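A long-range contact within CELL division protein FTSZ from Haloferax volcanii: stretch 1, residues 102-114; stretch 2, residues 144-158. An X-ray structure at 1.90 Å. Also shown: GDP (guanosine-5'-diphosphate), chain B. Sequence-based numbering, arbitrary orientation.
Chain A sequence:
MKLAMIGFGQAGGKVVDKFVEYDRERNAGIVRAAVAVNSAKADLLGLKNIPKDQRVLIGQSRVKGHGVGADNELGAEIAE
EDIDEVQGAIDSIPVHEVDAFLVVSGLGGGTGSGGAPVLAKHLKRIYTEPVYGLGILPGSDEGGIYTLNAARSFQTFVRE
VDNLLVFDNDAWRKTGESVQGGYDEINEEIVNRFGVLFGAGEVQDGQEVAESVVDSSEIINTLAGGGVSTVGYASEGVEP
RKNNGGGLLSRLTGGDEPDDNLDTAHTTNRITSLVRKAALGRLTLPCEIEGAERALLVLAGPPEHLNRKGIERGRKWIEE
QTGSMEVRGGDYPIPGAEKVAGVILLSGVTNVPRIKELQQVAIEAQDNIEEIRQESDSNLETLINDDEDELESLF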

# COMPACT_ATOMS: atom_id res chain seq x y z
N LEU A 102 5.27 -1.79 -7.03
CA LEU A 102 4.15 -1.85 -6.09
C LEU A 102 2.83 -2.12 -6.84
O LEU A 102 2.38 -1.30 -7.65
CB LEU A 102 4.04 -0.57 -5.27
CG LEU A 102 2.93 -0.55 -4.22
CD1 LEU A 102 3.24 -1.51 -3.07
CD2 LEU A 102 2.69 0.86 -3.69
N VAL A 103 2.23 -3.27 -6.56
CA VAL A 103 0.96 -3.64 -7.17
C VAL A 103 -0.16 -3.30 -6.20
O VAL A 103 -0.22 -3.82 -5.09
CB VAL A 103 0.94 -5.14 -7.54
CG1 VAL A 103 -0.42 -5.54 -8.16
CG2 VAL A 103 2.09 -5.46 -8.48
N VAL A 104 -1.02 -2.38 -6.62
CA VAL A 104 -2.07 -1.86 -5.75
C VAL A 104 -3.44 -2.33 -6.22
O VAL A 104 -3.76 -2.24 -7.40
CB VAL A 104 -2.06 -0.32 -5.74
CG1 VAL A 104 -3.10 0.20 -4.71
CG2 VAL A 104 -0.66 0.20 -5.42
N SER A 105 -4.26 -2.80 -5.28
CA SER A 105 -5.55 -3.38 -5.63
C SER A 105 -6.50 -3.54 -4.45
O SER A 105 -6.07 -3.83 -3.33
CB SER A 105 -5.34 -4.74 -6.25
OG SER A 105 -6.57 -5.27 -6.67
N GLY A 106 -7.79 -3.38 -4.71
CA GLY A 106 -8.81 -3.77 -3.76
C GLY A 106 -8.93 -5.28 -3.85
O GLY A 106 -8.80 -5.85 -4.93
N LEU A 107 -9.14 -5.95 -2.72
CA LEU A 107 -9.18 -7.40 -2.76
C LEU A 107 -10.61 -7.96 -2.82
O LEU A 107 -10.80 -9.14 -3.06
CB LEU A 107 -8.41 -8.00 -1.57
CG LEU A 107 -6.94 -7.58 -1.49
CD1 LEU A 107 -6.23 -8.44 -0.48
CD2 LEU A 107 -6.26 -7.68 -2.85
N GLY A 108 -11.59 -7.08 -2.64
CA GLY A 108 -12.97 -7.53 -2.52
C GLY A 108 -13.72 -7.73 -3.83
O GLY A 108 -14.82 -8.31 -3.82
N GLY A 109 -13.15 -7.27 -4.94
CA GLY A 109 -13.83 -7.30 -6.23
C GLY A 109 -13.43 -8.44 -7.15
O GLY A 109 -13.20 -9.56 -6.70
N GLY A 110 -13.35 -8.18 -8.45
CA GLY A 110 -13.04 -9.23 -9.41
C GLY A 110 -11.75 -9.04 -10.20
O GLY A 110 -10.93 -9.95 -10.29
N THR A 111 -11.58 -7.86 -10.78
CA THR A 111 -10.45 -7.60 -11.67
C THR A 111 -9.15 -7.53 -10.88
O THR A 111 -8.20 -8.29 -11.15
CB THR A 111 -10.68 -6.31 -12.47
OG1 THR A 111 -11.79 -6.51 -13.35
CG2 THR A 111 -9.47 -5.96 -13.31
N GLY A 112 -9.11 -6.65 -9.89
CA GLY A 112 -7.92 -6.49 -9.06
C GLY A 112 -7.70 -7.70 -8.18
O GLY A 112 -6.60 -8.20 -8.06
N SER A 113 -8.78 -8.17 -7.56
CA SER A 113 -8.74 -9.32 -6.66
C SER A 113 -8.09 -10.54 -7.32
O SER A 113 -7.21 -11.18 -6.74
CB SER A 113 -10.17 -9.64 -6.22
OG SER A 113 -10.22 -10.81 -5.42
N GLY A 114 -8.52 -10.86 -8.54
CA GLY A 114 -7.96 -11.99 -9.25
C GLY A 114 -6.66 -11.69 -10.00
O GLY A 114 -5.79 -12.55 -10.09
N GLY A 144 -21.17 -10.34 1.94
CA GLY A 144 -20.37 -11.55 2.10
C GLY A 144 -19.52 -11.94 0.90
O GLY A 144 -18.42 -12.47 1.07
N ILE A 145 -20.00 -11.70 -0.31
CA ILE A 145 -19.20 -12.07 -1.48
C ILE A 145 -17.89 -11.27 -1.55
O ILE A 145 -16.86 -11.79 -1.96
CB ILE A 145 -19.98 -11.96 -2.81
CG1 ILE A 145 -19.16 -12.58 -3.95
CG2 ILE A 145 -20.32 -10.52 -3.12
CD1 ILE A 145 -19.01 -14.09 -3.83
N TYR A 146 -17.93 -10.02 -1.12
CA TYR A 146 -16.72 -9.20 -1.15
C TYR A 146 -15.72 -9.64 -0.09
O TYR A 146 -14.53 -9.66 -0.34
CB TYR A 146 -17.08 -7.71 -1.05
CG TYR A 146 -18.18 -7.41 -2.04
CD1 TYR A 146 -17.91 -7.29 -3.41
CD2 TYR A 146 -19.50 -7.33 -1.63
CE1 TYR A 146 -18.94 -7.05 -4.34
CE2 TYR A 146 -20.53 -7.10 -2.54
CZ TYR A 146 -20.25 -6.96 -3.88
OH TYR A 146 -21.29 -6.73 -4.75
N THR A 147 -16.23 -10.04 1.07
CA THR A 147 -15.37 -10.59 2.12
C THR A 147 -14.71 -11.89 1.65
O THR A 147 -13.51 -12.10 1.85
CB THR A 147 -16.19 -10.86 3.39
OG1 THR A 147 -16.88 -9.66 3.75
CG2 THR A 147 -15.28 -11.28 4.53
N LEU A 148 -15.50 -12.76 1.02
CA LEU A 148 -14.99 -14.02 0.48
C LEU A 148 -13.94 -13.80 -0.61
O LEU A 148 -12.90 -14.45 -0.61
CB LEU A 148 -16.13 -14.89 -0.07
CG LEU A 148 -15.78 -16.25 -0.69
CD1 LEU A 148 -14.98 -17.13 0.27
CD2 LEU A 148 -17.05 -16.99 -1.15
N ASN A 149 -14.22 -12.89 -1.55
CA ASN A 149 -13.22 -12.56 -2.57
C ASN A 149 -11.92 -12.11 -1.94
O ASN A 149 -10.85 -12.49 -2.39
CB ASN A 149 -13.72 -11.48 -3.52
CG ASN A 149 -14.73 -12.00 -4.52
OD1 ASN A 149 -14.87 -13.21 -4.70
ND2 ASN A 149 -15.43 -11.09 -5.18
N ALA A 150 -12.02 -11.30 -0.89
CA ALA A 150 -10.83 -10.73 -0.27
C ALA A 150 -10.01 -11.82 0.41
O ALA A 150 -8.78 -11.84 0.31
CB ALA A 150 -11.20 -9.65 0.73
N ALA A 151 -10.72 -12.71 1.09
CA ALA A 151 -10.11 -13.84 1.76
C ALA A 151 -9.31 -14.70 0.77
O ALA A 151 -8.15 -15.01 1.00
CB ALA A 151 -11.19 -14.69 2.45
N ARG A 152 -9.95 -15.07 -0.35
CA ARG A 152 -9.27 -15.84 -1.39
C ARG A 152 -8.13 -15.10 -2.06
O ARG A 152 -7.07 -15.67 -2.31
CB ARG A 152 -10.26 -16.30 -2.44
CG ARG A 152 -11.23 -17.32 -1.92
CD ARG A 152 -12.18 -17.73 -3.01
NE ARG A 152 -12.98 -18.88 -2.63
CZ ARG A 152 -14.23 -19.08 -3.04
NH1 ARG A 152 -14.82 -18.19 -3.84
NH2 ARG A 152 -14.89 -20.15 -2.65
N SER A 153 -8.34 -13.82 -2.35
CA SER A 153 -7.32 -13.00 -2.98
C SER A 153 -6.11 -12.81 -2.05
O SER A 153 -4.95 -12.92 -2.47
CB SER A 153 -7.91 -11.64 -3.36
OG SER A 153 -6.95 -10.81 -4.02
N PHE A 154 -6.40 -12.54 -0.78
CA PHE A 154 -5.34 -12.35 0.21
C PHE A 154 -4.40 -13.56 0.28
O PHE A 154 -3.18 -13.41 0.28
CB PHE A 154 -5.90 -12.05 1.61
CG PHE A 154 -4.85 -12.09 2.70
CD1 PHE A 154 -4.08 -10.97 2.97
CD2 PHE A 154 -4.60 -13.26 3.40
CE1 PHE A 154 -3.09 -11.00 3.95
CE2 PHE A 154 -3.60 -13.30 4.38
CZ PHE A 154 -2.85 -12.17 4.65
N GLN A 155 -4.98 -14.76 0.33
CA GLN A 155 -4.20 -15.99 0.42
C GLN A 155 -3.18 -16.08 -0.70
O GLN A 155 -2.03 -16.44 -0.48
CB GLN A 155 -5.10 -17.23 0.35
CG GLN A 155 -6.15 -17.32 1.45
CD GLN A 155 -5.57 -17.76 2.78
OE1 GLN A 155 -5.53 -16.99 3.74
NE2 GLN A 155 -5.12 -19.01 2.84
N THR A 156 -3.60 -15.73 -1.91
CA THR A 156 -2.74 -15.86 -3.09
C THR A 156 -1.77 -14.69 -3.18
O THR A 156 -0.58 -14.88 -3.41
CB THR A 156 -3.56 -15.93 -4.39
OG1 THR A 156 -4.57 -16.92 -4.25
CG2 THR A 156 -2.66 -16.29 -5.58
N PHE A 157 -2.30 -13.48 -3.01
CA PHE A 157 -1.50 -12.26 -3.11
C PHE A 157 -0.30 -12.26 -2.16
O PHE A 157 0.82 -11.90 -2.54
CB PHE A 157 -2.39 -11.05 -2.81
CG PHE A 157 -1.92 -9.76 -3.41
CD1 PHE A 157 -0.85 -9.72 -4.28
CD2 PHE A 157 -2.59 -8.58 -3.12
CE1 PHE A 157 -0.43 -8.51 -4.84
CE2 PHE A 157 -2.18 -7.37 -3.67
CZ PHE A 157 -1.09 -7.35 -4.53
N VAL A 158 -0.53 -12.66 -0.91
CA VAL A 158 0.52 -12.60 0.11
C VAL A 158 1.66 -13.54 -0.25
O VAL A 158 2.82 -13.29 0.06
CB VAL A 158 -0.04 -12.88 1.54
CG1 VAL A 158 -0.35 -14.36 1.72
CG2 VAL A 158 0.95 -12.41 2.61
PB GDP B . -12.48 -4.48 -9.42
O1B GDP B . -13.31 -5.60 -9.97
O2B GDP B . -12.30 -3.35 -10.41
O3B GDP B . -11.15 -5.04 -8.99
O3A GDP B . -13.31 -3.97 -8.15
PA GDP B . -13.12 -2.54 -7.46
O1A GDP B . -11.69 -2.09 -7.48
O2A GDP B . -14.05 -1.54 -8.09
O5' GDP B . -13.63 -2.87 -5.97
C5' GDP B . -12.89 -3.83 -5.22
C4' GDP B . -12.90 -3.45 -3.75
O4' GDP B . -12.14 -2.27 -3.55
C3' GDP B . -14.29 -3.05 -3.28
O3' GDP B . -14.95 -4.22 -2.81
C2' GDP B . -14.03 -2.05 -2.16
O2' GDP B . -13.72 -2.72 -0.94
C1' GDP B . -12.73 -1.42 -2.55
N9 GDP B . -12.79 -0.12 -3.24
C8 GDP B . -13.45 0.18 -4.37
N7 GDP B . -13.19 1.46 -4.75
C5 GDP B . -12.31 1.97 -3.86
C6 GDP B . -11.59 3.25 -3.66
O6 GDP B . -11.74 4.22 -4.45
N1 GDP B . -10.78 3.34 -2.60
C2 GDP B . -10.59 2.33 -1.73
N2 GDP B . -9.76 2.53 -0.68
N3 GDP B . -11.20 1.14 -1.85
C4 GDP B . -12.05 0.91 -2.87

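Leu-107, the first residue after the strand 102-106, is the apolar centre of the contact. Its CA-to-CB bond points toward the helix 144-158, and the residue loses 97 Å² to that helix, more than any other residue of either stretch. With chi1 at m and chi2 at t, the side chain lies along successive helical turns: CB is 4.0 Å from Ala-150 CB, CD1 is 4.2 Å from Phe-154 CB, and CD2 is 3.8 Å from Phe-157 CD2. These are ordinary van der Waals separations, consistent with close packing. Phe-157 also reaches the strand, where its CZ lies 4.1 Å from Val-103 CG1; Val-103 O sits at the ring edge, near the ring plane, 3.7 Å from CZ.

Where the loop has no side chains, the backbones come close. The CA atoms of Gly-108 and Tyr-146 are 4.3 Å apart, and two reciprocal CA-H...O contacts join them: Gly-108 CA to Tyr-146 O and Tyr-146 CA to Gly-108 O, both 3.4 Å. Ala-150 CA approaches Leu-107 O similarly, at 3.2 Å. An ideal CB on Gly-108 would lie 2.8 Å from GDP O3', a clash, so the nucleotide also crowds this position.

Two hydrogen bonds form the polar edge. Asn-149 ND2 donates to Gly-108 O at 3.2 Å, with an N-H...O angle of 157°. Gly-109 O is slightly nearer to Asn-149 ND2, at 3.1 Å, but the angle is poor and no hydrogen bond is assigned. Ser-153 OG donates to Ser-113 O at 2.8 Å, tying the two helices together. Within its own stretch, Ser-113 OG donates to Leu-107 O at 2.9 Å, bracing the loop. Just beyond, Gly-110 N and Thr-111 N each donate to GDP O1B at 3.0 Å, so the segment that packs on the helix leads directly into the phosphate-binding turn.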